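Local atomic coordinates of aerobactin synthase IucA (PDB entry 5JM8), a protein that probably catalyses the ATP-dependent joining of a hydroxamate-bearing lysine to citrate in the biosynthesis of the siderophore aerobactin. Residues D310-L315 with F322-E327; Q316-T321 with A418-V423; K411-A416 with L422-H427; Y481-L486 with L530-E535. All blocks are in the same frame, centred on the assembly; numbering follows the deposited sequence.

Overall arrangement
From the N terminus, interaction 1 closes a short turn between helix 310-318 and strand 322-324, the edge of a mixed sheet. Interaction 2 starts inside that turn, so the two cross; it spans nearly a hundred residues to join the end of helix 310-318 to the end of helix 394-420. Interaction 3 ends on the same part of the chain, sharing Leu422 and Val423 with interaction 2, and folds strand 422-424 back on helix 394-420, leading to His427 in the ATP pocket. Interaction 4 then packs helix 475-500 against helix 528-535. Interactions 1, 2 and 3 touch one another; interaction 4 meets interaction 3 through aromatic and leucine side chains and brushes interaction 2 at Val423.

Interaction 1 of 4, residues D310-L315 with F322-E327; sequences DDWQTL and FRVMQE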
# COMPACT_ATOMS: atom_id res chain seq x y z
N ASP A 310 -2.85 -31.79 -21.86
CA ASP A 310 -1.59 -31.30 -22.41
C ASP A 310 -1.80 -30.35 -23.59
O ASP A 310 -0.99 -29.46 -23.83
CB ASP A 310 -0.71 -32.48 -22.85
CG ASP A 310 -0.32 -33.37 -21.69
OD1 ASP A 310 -0.17 -32.86 -20.56
OD2 ASP A 310 -0.15 -34.59 -21.90
N ASP A 311 -2.88 -30.55 -24.35
CA ASP A 311 -3.17 -29.68 -25.49
C ASP A 311 -3.59 -28.29 -25.04
O ASP A 311 -3.25 -27.29 -25.68
CB ASP A 311 -4.26 -30.29 -26.38
CG ASP A 311 -3.74 -31.42 -27.25
OD1 ASP A 311 -2.51 -31.62 -27.31
OD2 ASP A 311 -4.57 -32.10 -27.89
N TRP A 312 -4.34 -28.21 -23.94
CA TRP A 312 -4.61 -26.92 -23.31
C TRP A 312 -3.29 -26.29 -22.89
O TRP A 312 -3.04 -25.11 -23.12
CB TRP A 312 -5.52 -27.06 -22.09
CG TRP A 312 -5.78 -25.76 -21.42
CD1 TRP A 312 -4.94 -25.10 -20.56
CD2 TRP A 312 -6.95 -24.94 -21.54
NE1 TRP A 312 -5.52 -23.92 -20.15
CE2 TRP A 312 -6.75 -23.80 -20.74
CE3 TRP A 312 -8.14 -25.06 -22.26
CZ2 TRP A 312 -7.71 -22.80 -20.63
CZ3 TRP A 312 -9.08 -24.06 -22.15
CH2 TRP A 312 -8.86 -22.94 -21.34
N GLN A 313 -2.48 -27.12 -22.25
CA GLN A 313 -1.14 -26.74 -21.82
C GLN A 313 -0.34 -26.17 -22.99
O GLN A 313 0.38 -25.18 -22.85
CB GLN A 313 -0.43 -27.95 -21.23
CG GLN A 313 0.50 -27.64 -20.08
CD GLN A 313 1.21 -28.87 -19.55
OE1 GLN A 313 1.24 -29.91 -20.20
NE2 GLN A 313 1.80 -28.74 -18.37
N THR A 314 -0.50 -26.80 -24.15
CA THR A 314 0.16 -26.37 -25.37
C THR A 314 -0.40 -25.02 -25.82
O THR A 314 0.35 -24.13 -26.22
CB THR A 314 -0.02 -27.40 -26.51
OG1 THR A 314 0.48 -28.67 -26.09
CG2 THR A 314 0.71 -26.95 -27.77
N LEU A 315 -1.72 -24.89 -25.74
CA LEU A 315 -2.39 -23.66 -26.13
C LEU A 315 -1.96 -22.51 -25.22
O LEU A 315 -1.68 -21.41 -25.69
CB LEU A 315 -3.91 -23.83 -26.08
CG LEU A 315 -4.77 -22.58 -26.28
CD1 LEU A 315 -4.61 -22.02 -27.69
CD2 LEU A 315 -6.23 -22.88 -25.98
N PHE A 322 -2.66 -14.91 -22.41
CA PHE A 322 -4.07 -15.25 -22.46
C PHE A 322 -4.45 -16.18 -21.31
O PHE A 322 -3.83 -17.23 -21.13
CB PHE A 322 -4.42 -15.91 -23.80
CG PHE A 322 -5.77 -16.57 -23.82
CD1 PHE A 322 -6.92 -15.83 -23.57
CD2 PHE A 322 -5.89 -17.92 -24.10
CE1 PHE A 322 -8.16 -16.44 -23.59
CE2 PHE A 322 -7.13 -18.53 -24.12
CZ PHE A 322 -8.27 -17.78 -23.86
N ARG A 323 -5.45 -15.78 -20.53
CA ARG A 323 -5.98 -16.62 -19.46
C ARG A 323 -7.48 -16.83 -19.61
O ARG A 323 -8.18 -15.99 -20.16
CB ARG A 323 -5.70 -16.01 -18.08
CG ARG A 323 -4.23 -15.81 -17.73
CD ARG A 323 -3.42 -17.10 -17.76
NE ARG A 323 -3.85 -18.08 -16.77
CZ ARG A 323 -3.45 -18.09 -15.50
NH1 ARG A 323 -2.63 -17.16 -15.04
NH2 ARG A 323 -3.88 -19.03 -14.67
N VAL A 324 -7.95 -17.96 -19.11
CA VAL A 324 -9.38 -18.18 -18.89
C VAL A 324 -9.60 -18.32 -17.38
O VAL A 324 -8.88 -19.06 -16.71
CB VAL A 324 -9.89 -19.44 -19.63
CG1 VAL A 324 -11.35 -19.72 -19.27
CG2 VAL A 324 -9.74 -19.28 -21.13
N MET A 325 -10.57 -17.58 -16.85
CA MET A 325 -10.96 -17.72 -15.45
C MET A 325 -11.82 -18.97 -15.29
O MET A 325 -13.01 -18.96 -15.57
CB MET A 325 -11.72 -16.49 -14.96
CG MET A 325 -10.83 -15.31 -14.63
SD MET A 325 -11.79 -13.83 -14.22
CE MET A 325 -10.51 -12.77 -13.55
N GLN A 326 -11.19 -20.05 -14.83
CA GLN A 326 -11.85 -21.35 -14.75
C GLN A 326 -12.88 -21.40 -13.64
O GLN A 326 -12.60 -21.03 -12.49
CB GLN A 326 -10.82 -22.46 -14.53
CG GLN A 326 -9.82 -22.62 -15.66
CD GLN A 326 -10.46 -23.04 -16.97
OE1 GLN A 326 -11.59 -23.53 -16.99
NE2 GLN A 326 -9.75 -22.84 -18.07
N GLU A 327 -14.07 -21.86 -13.99
CA GLU A 327 -15.13 -22.11 -13.02
C GLU A 327 -15.09 -23.59 -12.62
O GLU A 327 -15.93 -24.38 -13.03
CB GLU A 327 -16.49 -21.73 -13.60
CG GLU A 327 -16.56 -20.28 -14.05
CD GLU A 327 -17.80 -19.97 -14.87
OE1 GLU A 327 -18.75 -20.78 -14.83
OE2 GLU A 327 -17.82 -18.93 -15.55
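Trp312 and Val324 form the closest approach of the two backbones, and even there the CA of Trp312 lies 10.9 Å from the CA of Val324. Residues 310-315 are helical, while 322-324 are the edge strand of a mixed sheet, bonded to strand 440-445; Gln326 follows in the loop beyond it. The long indole of tryptophan spans this gap, which suits the residue to its place. Its CG stands anti to the backbone N (chi1 178°), which carries the indole off the helix toward the strand, and the six-membered ring does the touching. Val324 meets that ring at its edge, near the ring plane, with CG2 3.8 Å from Trp312 CH2. Being branched at CB, valine fits an extended strand and presents a compact apolar surface to the indole. Gln326 comes from the other direction: bent at chi2 (-64°), it curls its amide back so that NE2 lies 3.3 Å from Trp312 CZ2, with the amide plane turned 70° from the indole plane. Leu303 of helix 294-306 touches all three side chains and helps to bury them. Within the helix, Thr314 OG1 returns a hydrogen bond of 2.8 Å to Asp310 O, which also accepts from Thr314 N on the opposite face of its carbonyl plane. Helix and strand are further linked by Gln316 NE2, bonded to Phe322 O. Since no hydrogen bond joins the two segments themselves, the helix rests on the sheet edge through dispersion forces and shape, including van der Waals contact of the amide nitrogen with the indole, set obliquely.

Interaction 2 of 4, residues Q316-T321 with A418-V423; sequences QARFPT and ADYGLV
The guanidinium of Arg318 and the carboxylate of Asp419 meet with their planes 25° apart, the acid oxygen OD2 arriving at the guanidinium edge, about 20° out of its plane. This is a salt bridge made by one hydrogen bond between the ends of two helices, 310-318 and 394-420, at the protein surface. Arg318 NH1 donates to Asp419 OD2 over 2.6 Å, with an N-H...O angle of 148°, and the oxygen accepts on its anti lone pair, away from OD1. Arginine suits the place because its reach is long: every torsion from chi1 to chi4 is close to 180°, and the chain runs straight out until it crosses the aspartate at about a right angle. Asp419 is short and stays near its own helix; its OD1 accepts from the backbone N of Thr525 in a neighbouring loop, so both oxygens are engaged, which should restrict the carboxylate's rotation. The methyl CG2 of Thr415, on the same helix as the acid, packs against Arg318 NH1. Just past Asp419 the helix gives way at Gly421, whose positive phi turns the chain into strand 422-424. Tyr420 adds a looser contact, its CE1 4.4 Å from Arg318 NH1.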
# COMPACT_ATOMS: atom_id res chain seq x y z
N GLN A 316 -1.90 -22.78 -23.92
CA GLN A 316 -1.53 -21.76 -22.94
C GLN A 316 -0.10 -21.30 -23.14
O GLN A 316 0.23 -20.14 -22.92
CB GLN A 316 -1.71 -22.30 -21.51
CG GLN A 316 -1.39 -21.29 -20.41
CD GLN A 316 -2.30 -20.08 -20.44
OE1 GLN A 316 -3.39 -20.09 -19.86
NE2 GLN A 316 -1.86 -19.02 -21.10
N ALA A 317 0.76 -22.23 -23.56
CA ALA A 317 2.17 -21.93 -23.77
C ALA A 317 2.35 -21.00 -24.97
O ALA A 317 3.22 -20.13 -24.97
CB ALA A 317 2.96 -23.21 -23.98
N ARG A 318 1.52 -21.21 -25.98
CA ARG A 318 1.59 -20.44 -27.22
C ARG A 318 1.10 -19.01 -27.01
O ARG A 318 1.54 -18.08 -27.69
CB ARG A 318 0.78 -21.13 -28.31
CG ARG A 318 0.80 -20.44 -29.66
CD ARG A 318 -0.03 -21.23 -30.66
NE ARG A 318 -0.14 -20.57 -31.96
CZ ARG A 318 -0.79 -21.08 -33.00
NH1 ARG A 318 -1.40 -22.25 -32.89
NH2 ARG A 318 -0.84 -20.42 -34.15
N PHE A 319 0.17 -18.86 -26.07
CA PHE A 319 -0.36 -17.55 -25.69
C PHE A 319 -0.26 -17.38 -24.17
O PHE A 319 -1.24 -17.57 -23.46
CB PHE A 319 -1.81 -17.40 -26.14
CG PHE A 319 -2.00 -17.56 -27.62
CD1 PHE A 319 -1.79 -16.50 -28.48
CD2 PHE A 319 -2.40 -18.78 -28.15
CE1 PHE A 319 -1.97 -16.65 -29.84
CE2 PHE A 319 -2.59 -18.93 -29.51
CZ PHE A 319 -2.37 -17.86 -30.36
N PRO A 320 0.93 -17.02 -23.67
CA PRO A 320 1.14 -16.90 -22.23
C PRO A 320 0.35 -15.76 -21.58
O PRO A 320 0.07 -15.82 -20.38
CB PRO A 320 2.65 -16.65 -22.11
CG PRO A 320 3.03 -16.03 -23.41
CD PRO A 320 2.15 -16.70 -24.43
N THR A 321 0.01 -14.74 -22.35
CA THR A 321 -0.70 -13.59 -21.82
C THR A 321 -2.22 -13.79 -21.84
O THR A 321 -2.97 -12.94 -21.35
CB THR A 321 -0.38 -12.32 -22.62
OG1 THR A 321 -0.76 -12.50 -23.99
CG2 THR A 321 1.11 -12.01 -22.54
N ALA A 418 -9.77 -22.26 -34.24
CA ALA A 418 -9.26 -22.81 -35.49
C ALA A 418 -8.36 -24.02 -35.26
O ALA A 418 -8.57 -25.08 -35.84
CB ALA A 418 -8.52 -21.74 -36.26
N ASP A 419 -7.35 -23.85 -34.40
CA ASP A 419 -6.34 -24.88 -34.22
C ASP A 419 -6.74 -25.99 -33.24
O ASP A 419 -6.30 -27.13 -33.39
CB ASP A 419 -5.02 -24.24 -33.76
CG ASP A 419 -4.39 -23.36 -34.82
OD1 ASP A 419 -4.95 -23.28 -35.94
OD2 ASP A 419 -3.34 -22.75 -34.55
N TYR A 420 -7.58 -25.66 -32.26
CA TYR A 420 -7.94 -26.62 -31.21
C TYR A 420 -9.43 -26.92 -31.13
O TYR A 420 -9.84 -27.88 -30.48
CB TYR A 420 -7.47 -26.10 -29.84
CG TYR A 420 -5.97 -25.88 -29.74
CD1 TYR A 420 -5.39 -24.72 -30.25
CD2 TYR A 420 -5.15 -26.82 -29.13
CE1 TYR A 420 -4.03 -24.51 -30.16
CE2 TYR A 420 -3.79 -26.61 -29.04
CZ TYR A 420 -3.23 -25.46 -29.56
OH TYR A 420 -1.87 -25.25 -29.46
N GLY A 421 -10.25 -26.10 -31.78
CA GLY A 421 -11.69 -26.34 -31.82
C GLY A 421 -12.44 -25.81 -30.61
O GLY A 421 -13.60 -26.17 -30.39
N LEU A 422 -11.79 -24.94 -29.84
CA LEU A 422 -12.40 -24.36 -28.65
C LEU A 422 -13.09 -23.04 -28.97
O LEU A 422 -12.47 -22.09 -29.43
CB LEU A 422 -11.34 -24.14 -27.56
CG LEU A 422 -11.76 -23.32 -26.34
CD1 LEU A 422 -12.91 -23.98 -25.61
CD2 LEU A 422 -10.57 -23.12 -25.41
N VAL A 423 -14.39 -22.99 -28.70
CA VAL A 423 -15.18 -21.79 -28.95
C VAL A 423 -15.42 -21.03 -27.65
O VAL A 423 -16.11 -21.52 -26.76
CB VAL A 423 -16.54 -22.14 -29.59
CG1 VAL A 423 -17.34 -20.88 -29.90
CG2 VAL A 423 -16.33 -22.96 -30.86

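Interaction 3 of 4, residues K411-A416 with L422-H427; sequences KPLFTA and LVLLAH. With ATP (adenosine-5'-triphosphate), chain I.
Leu413 spreads its two methyls over the returning chain: CD2 touches Leu424 at CB, 4.0 Å away, and CD1 reaches the CB of Ala426 at 3.8 Å. The side chains of Leu413 and Leu424 cross at about a right angle; one branch, CD2, rests in the angle between Leu424 CB and CD1, while the other passes on to Ala426, whose small side chain receives the tip of the leucine. A second alanine serves where the backbones come close: the CA of Ala416 lies just 5.3 Å from the CA of Leu422, and Ala416 CB is 4.3 Å from Leu422 CB. The arrangement is a helix-turn-strand unit in which strand 422-424 folds back along the last turns of helix 394-420. One backbone bond secures the turn: Leu422 N donates to Ala416 O over 2.9 Å at 154°. The strand's other side pairs with strand 451-453, and its residues alternate, Leu422 and Leu424 packing inward while Val423 turns to helix 475-500. Beyond the strand the chain enters the ATP pocket. His427 turns one imidazole face to the alpha-phosphate, whose ATP O2A lies over it, 3.0 Å from His427 CE1, while its ring meets Tyr485 edge-to-face. Leu425 O accepts from Asn430 ND2, a bond that probably helps to position Asn430, a residue of the magnesium site.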
# COMPACT_ATOMS: atom_id res chain seq x y z
N LYS A 411 -6.36 -12.63 -31.40
CA LYS A 411 -5.47 -13.71 -31.84
C LYS A 411 -5.68 -15.00 -31.05
O LYS A 411 -5.91 -16.05 -31.65
CB LYS A 411 -4.01 -13.26 -31.76
CG LYS A 411 -3.04 -14.20 -32.46
CD LYS A 411 -1.64 -13.63 -32.49
N PRO A 412 -5.60 -14.95 -29.71
CA PRO A 412 -5.80 -16.20 -28.98
C PRO A 412 -7.18 -16.82 -29.17
O PRO A 412 -7.32 -18.04 -29.14
CB PRO A 412 -5.59 -15.79 -27.52
CG PRO A 412 -5.75 -14.31 -27.49
CD PRO A 412 -5.25 -13.83 -28.81
N LEU A 413 -8.20 -15.98 -29.37
CA LEU A 413 -9.58 -16.47 -29.46
C LEU A 413 -9.89 -17.11 -30.81
O LEU A 413 -10.56 -18.15 -30.86
CB LEU A 413 -10.55 -15.32 -29.19
CG LEU A 413 -10.56 -14.79 -27.75
CD1 LEU A 413 -11.34 -13.50 -27.66
CD2 LEU A 413 -11.12 -15.83 -26.79
N PHE A 414 -9.43 -16.50 -31.89
CA PHE A 414 -9.61 -17.06 -33.23
C PHE A 414 -8.75 -18.31 -33.42
O PHE A 414 -9.12 -19.22 -34.16
CB PHE A 414 -9.25 -16.04 -34.31
CG PHE A 414 -10.36 -15.06 -34.61
CD1 PHE A 414 -11.46 -15.45 -35.35
CD2 PHE A 414 -10.27 -13.75 -34.18
CE1 PHE A 414 -12.47 -14.55 -35.64
CE2 PHE A 414 -11.28 -12.84 -34.47
CZ PHE A 414 -12.38 -13.24 -35.19
N THR A 415 -7.60 -18.35 -32.75
CA THR A 415 -6.67 -19.47 -32.86
C THR A 415 -7.14 -20.66 -32.03
O THR A 415 -6.95 -21.81 -32.42
CB THR A 415 -5.25 -19.08 -32.41
OG1 THR A 415 -4.76 -18.00 -33.22
CG2 THR A 415 -4.30 -20.26 -32.54
N ALA A 416 -7.73 -20.38 -30.88
CA ALA A 416 -8.25 -21.43 -30.01
C ALA A 416 -9.35 -22.23 -30.71
O ALA A 416 -9.46 -23.44 -30.52
CB ALA A 416 -8.78 -20.83 -28.72
N LEU A 422 -11.79 -24.94 -29.84
CA LEU A 422 -12.40 -24.36 -28.65
C LEU A 422 -13.09 -23.04 -28.97
O LEU A 422 -12.47 -22.09 -29.43
CB LEU A 422 -11.34 -24.14 -27.56
CG LEU A 422 -11.76 -23.32 -26.34
CD1 LEU A 422 -12.91 -23.98 -25.61
CD2 LEU A 422 -10.57 -23.12 -25.41
N VAL A 423 -14.39 -22.99 -28.70
CA VAL A 423 -15.18 -21.79 -28.95
C VAL A 423 -15.42 -21.03 -27.65
O VAL A 423 -16.11 -21.52 -26.76
CB VAL A 423 -16.54 -22.14 -29.59
CG1 VAL A 423 -17.34 -20.88 -29.90
CG2 VAL A 423 -16.33 -22.96 -30.86
N LEU A 424 -14.84 -19.84 -27.55
CA LEU A 424 -15.13 -18.93 -26.45
C LEU A 424 -15.87 -17.72 -26.99
O LEU A 424 -15.29 -16.86 -27.65
CB LEU A 424 -13.85 -18.49 -25.73
CG LEU A 424 -13.04 -19.60 -25.05
CD1 LEU A 424 -11.79 -19.01 -24.40
CD2 LEU A 424 -13.87 -20.33 -24.02
N LEU A 425 -17.17 -17.67 -26.72
CA LEU A 425 -18.02 -16.58 -27.21
C LEU A 425 -17.78 -15.33 -26.37
O LEU A 425 -18.44 -15.11 -25.35
CB LEU A 425 -19.49 -16.97 -27.16
CG LEU A 425 -19.84 -18.20 -28.01
CD1 LEU A 425 -21.27 -18.64 -27.74
CD2 LEU A 425 -19.63 -17.92 -29.49
N ALA A 426 -16.83 -14.51 -26.81
CA ALA A 426 -16.37 -13.38 -26.03
C ALA A 426 -17.22 -12.13 -26.23
O ALA A 426 -17.04 -11.41 -27.21
CB ALA A 426 -14.93 -13.09 -26.36
N HIS A 427 -18.13 -11.87 -25.30
CA HIS A 427 -18.83 -10.59 -25.25
C HIS A 427 -17.83 -9.47 -25.05
O HIS A 427 -16.65 -9.69 -24.81
CB HIS A 427 -19.84 -10.53 -24.10
CG HIS A 427 -21.01 -11.44 -24.25
ND1 HIS A 427 -21.07 -12.69 -23.68
CD2 HIS A 427 -22.19 -11.27 -24.89
CE1 HIS A 427 -22.23 -13.26 -23.97
NE2 HIS A 427 -22.93 -12.41 -24.70
PG ATP I . -20.71 -13.48 -15.88
O1G ATP I . -20.60 -13.07 -14.43
O2G ATP I . -19.72 -12.80 -16.78
O3G ATP I . -20.78 -14.98 -16.09
PB ATP I . -23.29 -13.60 -17.22
O1B ATP I . -24.62 -13.10 -16.73
O2B ATP I . -23.04 -15.09 -17.29
O3B ATP I . -22.13 -12.86 -16.37
PA ATP I . -24.04 -12.96 -19.91
O1A ATP I . -24.98 -14.13 -19.75
O2A ATP I . -23.22 -12.83 -21.17
O3A ATP I . -23.01 -12.96 -18.68
O5' ATP I . -24.83 -11.58 -19.72
C5' ATP I . -24.08 -10.37 -19.82
C4' ATP I . -24.66 -9.27 -18.93
O4' ATP I . -23.89 -8.08 -19.14
C3' ATP I . -26.11 -8.94 -19.25
O3' ATP I . -26.88 -8.94 -18.04
C2' ATP I . -26.08 -7.56 -19.88
O2' ATP I . -27.13 -6.73 -19.39
C1' ATP I . -24.73 -6.99 -19.50
N9 ATP I . -24.10 -6.25 -20.63
C8 ATP I . -23.76 -4.95 -20.58
N7 ATP I . -23.21 -4.56 -21.76
C5 ATP I . -23.20 -5.62 -22.58
C6 ATP I . -22.76 -5.89 -23.96
N6 ATP I . -22.21 -4.89 -24.69
N1 ATP I . -22.92 -7.14 -24.44
C2 ATP I . -23.47 -8.13 -23.71
N3 ATP I . -23.90 -7.95 -22.44
C4 ATP I . -23.79 -6.74 -21.83

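Interaction 4 of 4, residues Y481-L486 with L530-E535; sequences YFPYYL and LNYVLE
Apolar helix-to-helix packing joins Pro483, on helix 475-500, to Tyr532 and Val533 on the short helix 528-535, in the buried interior of the C-terminal helical region. The backbones come close here, with Pro483 CA 6.6 Å from Val533 CA. Pro483 presents its ring to the partner helix: CG lies 3.8 Å from Tyr532 CE2 and 3.9 Å from Tyr532 CD2, while CB meets Val533 CG2 at 4.1 Å. Proline and tyrosine side chains cross at about a right angle, and one methylene, not the whole pyrrolidine, touches the phenol ring. Tyr532 gets there because its CG is anti to the backbone N (chi1 -175°), which swings the ring off the helix so that its CD2-CE2 side meets the proline.

The motif is a pair of packed helices whose first member is kinked. Proline has no N-H to give to the preceding turn, and the N of Tyr484 also lacks that bond; a wider pi-type turn follows at 484-486. A compact, rigid proline therefore suits a place where the helix bends and its neighbour lies close. On another side of this turn, an edge of Tyr484 is set on the face of Tyr485, Tyr484 CD2 lying 3.7 Å above the Tyr485 ring plane, over its centre. Phe482 meets Phe414 of helix 394-420 edge-to-face. Across the contact, Tyr532 also meets the ring of Trp539, the planes inclined at about 25°, and its OH makes a weak hydrogen bond with the backbone N of Asn540. Val533 O accepts from Asn569 ND2, tying the short helix to the chain near its C terminus.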
# COMPACT_ATOMS: atom_id res chain seq x y z
N TYR A 481 -22.88 -17.17 -34.38
CA TYR A 481 -22.61 -16.56 -33.08
C TYR A 481 -21.26 -15.87 -33.00
O TYR A 481 -21.17 -14.71 -32.61
CB TYR A 481 -22.68 -17.63 -31.98
CG TYR A 481 -24.05 -18.25 -31.78
CD1 TYR A 481 -25.19 -17.46 -31.70
CD2 TYR A 481 -24.19 -19.62 -31.67
CE1 TYR A 481 -26.44 -18.04 -31.52
CE2 TYR A 481 -25.43 -20.20 -31.49
CZ TYR A 481 -26.55 -19.41 -31.41
OH TYR A 481 -27.78 -19.99 -31.23
N PHE A 482 -20.21 -16.59 -33.37
CA PHE A 482 -18.84 -16.17 -33.07
C PHE A 482 -18.44 -14.80 -33.64
O PHE A 482 -17.88 -13.98 -32.92
CB PHE A 482 -17.87 -17.24 -33.56
CG PHE A 482 -16.48 -17.07 -33.03
CD1 PHE A 482 -16.11 -17.62 -31.82
CD2 PHE A 482 -15.53 -16.35 -33.75
CE1 PHE A 482 -14.83 -17.46 -31.33
CE2 PHE A 482 -14.25 -16.20 -33.27
CZ PHE A 482 -13.90 -16.75 -32.06
N PRO A 483 -18.71 -14.55 -34.93
CA PRO A 483 -18.35 -13.22 -35.44
C PRO A 483 -19.24 -12.09 -34.90
O PRO A 483 -18.82 -10.94 -34.91
CB PRO A 483 -18.51 -13.37 -36.95
CG PRO A 483 -19.42 -14.52 -37.14
CD PRO A 483 -19.16 -15.45 -36.00
N TYR A 484 -20.45 -12.41 -34.45
CA TYR A 484 -21.30 -11.41 -33.81
C TYR A 484 -20.66 -10.93 -32.51
O TYR A 484 -20.35 -9.75 -32.36
CB TYR A 484 -22.69 -11.96 -33.51
CG TYR A 484 -23.46 -11.12 -32.50
CD1 TYR A 484 -23.85 -9.82 -32.79
CD2 TYR A 484 -23.79 -11.63 -31.24
CE1 TYR A 484 -24.55 -9.05 -31.87
CE2 TYR A 484 -24.49 -10.87 -30.32
CZ TYR A 484 -24.86 -9.59 -30.64
OH TYR A 484 -25.55 -8.84 -29.71
N TYR A 485 -20.46 -11.86 -31.59
CA TYR A 485 -19.93 -11.52 -30.27
C TYR A 485 -18.56 -10.85 -30.35
O TYR A 485 -18.31 -9.88 -29.64
CB TYR A 485 -19.84 -12.77 -29.40
CG TYR A 485 -21.18 -13.34 -28.99
CD1 TYR A 485 -21.90 -12.77 -27.95
CD2 TYR A 485 -21.73 -14.43 -29.64
CE1 TYR A 485 -23.13 -13.29 -27.57
CE2 TYR A 485 -22.95 -14.95 -29.26
CZ TYR A 485 -23.65 -14.38 -28.23
OH TYR A 485 -24.86 -14.89 -27.85
N LEU A 486 -17.69 -11.36 -31.22
CA LEU A 486 -16.28 -11.02 -31.15
C LEU A 486 -15.86 -9.85 -32.05
O LEU A 486 -14.80 -9.26 -31.84
CB LEU A 486 -15.44 -12.25 -31.50
CG LEU A 486 -13.92 -12.13 -31.33
CD1 LEU A 486 -13.54 -11.61 -29.95
CD2 LEU A 486 -13.26 -13.48 -31.58
N LEU A 530 -12.35 -17.22 -40.18
CA LEU A 530 -11.76 -15.97 -40.63
C LEU A 530 -12.08 -15.68 -42.10
O LEU A 530 -12.13 -14.51 -42.50
CB LEU A 530 -10.25 -15.99 -40.41
CG LEU A 530 -9.84 -15.97 -38.94
CD1 LEU A 530 -8.37 -16.31 -38.77
CD2 LEU A 530 -10.15 -14.62 -38.32
N ASN A 531 -12.28 -16.73 -42.89
CA ASN A 531 -12.80 -16.57 -44.24
C ASN A 531 -14.13 -15.84 -44.20
O ASN A 531 -14.33 -14.83 -44.88
CB ASN A 531 -12.99 -17.92 -44.93
CG ASN A 531 -11.68 -18.54 -45.40
OD1 ASN A 531 -10.69 -17.85 -45.64
ND2 ASN A 531 -11.67 -19.86 -45.56
N TYR A 532 -15.04 -16.36 -43.38
CA TYR A 532 -16.39 -15.81 -43.24
C TYR A 532 -16.35 -14.34 -42.85
O TYR A 532 -17.00 -13.50 -43.48
CB TYR A 532 -17.17 -16.61 -42.19
CG TYR A 532 -18.62 -16.21 -42.03
CD1 TYR A 532 -19.58 -16.63 -42.94
CD2 TYR A 532 -19.03 -15.42 -40.96
CE1 TYR A 532 -20.91 -16.27 -42.80
CE2 TYR A 532 -20.36 -15.05 -40.81
CZ TYR A 532 -21.29 -15.48 -41.73
OH TYR A 532 -22.61 -15.12 -41.58
N VAL A 533 -15.58 -14.04 -41.81
CA VAL A 533 -15.42 -12.67 -41.33
C VAL A 533 -14.96 -11.72 -42.43
O VAL A 533 -15.53 -10.65 -42.61
CB VAL A 533 -14.39 -12.62 -40.17
CG1 VAL A 533 -13.99 -11.18 -39.85
CG2 VAL A 533 -14.94 -13.31 -38.93
N LEU A 534 -13.93 -12.12 -43.16
CA LEU A 534 -13.27 -11.23 -44.11
C LEU A 534 -13.95 -11.14 -45.47
O LEU A 534 -13.75 -10.17 -46.20
CB LEU A 534 -11.83 -11.70 -44.32
CG LEU A 534 -10.88 -11.50 -43.14
CD1 LEU A 534 -9.65 -12.35 -43.32
CD2 LEU A 534 -10.50 -10.04 -43.01
N GLU A 535 -14.76 -12.14 -45.81
CA GLU A 535 -15.18 -12.33 -47.20
C GLU A 535 -16.68 -12.50 -47.40
O GLU A 535 -17.20 -12.16 -48.47
CB GLU A 535 -14.44 -13.54 -47.78
CG GLU A 535 -12.94 -13.52 -47.48
CD GLU A 535 -12.09 -13.86 -48.68
OE1 GLU A 535 -12.27 -14.95 -49.25
OE2 GLU A 535 -11.23 -13.02 -49.04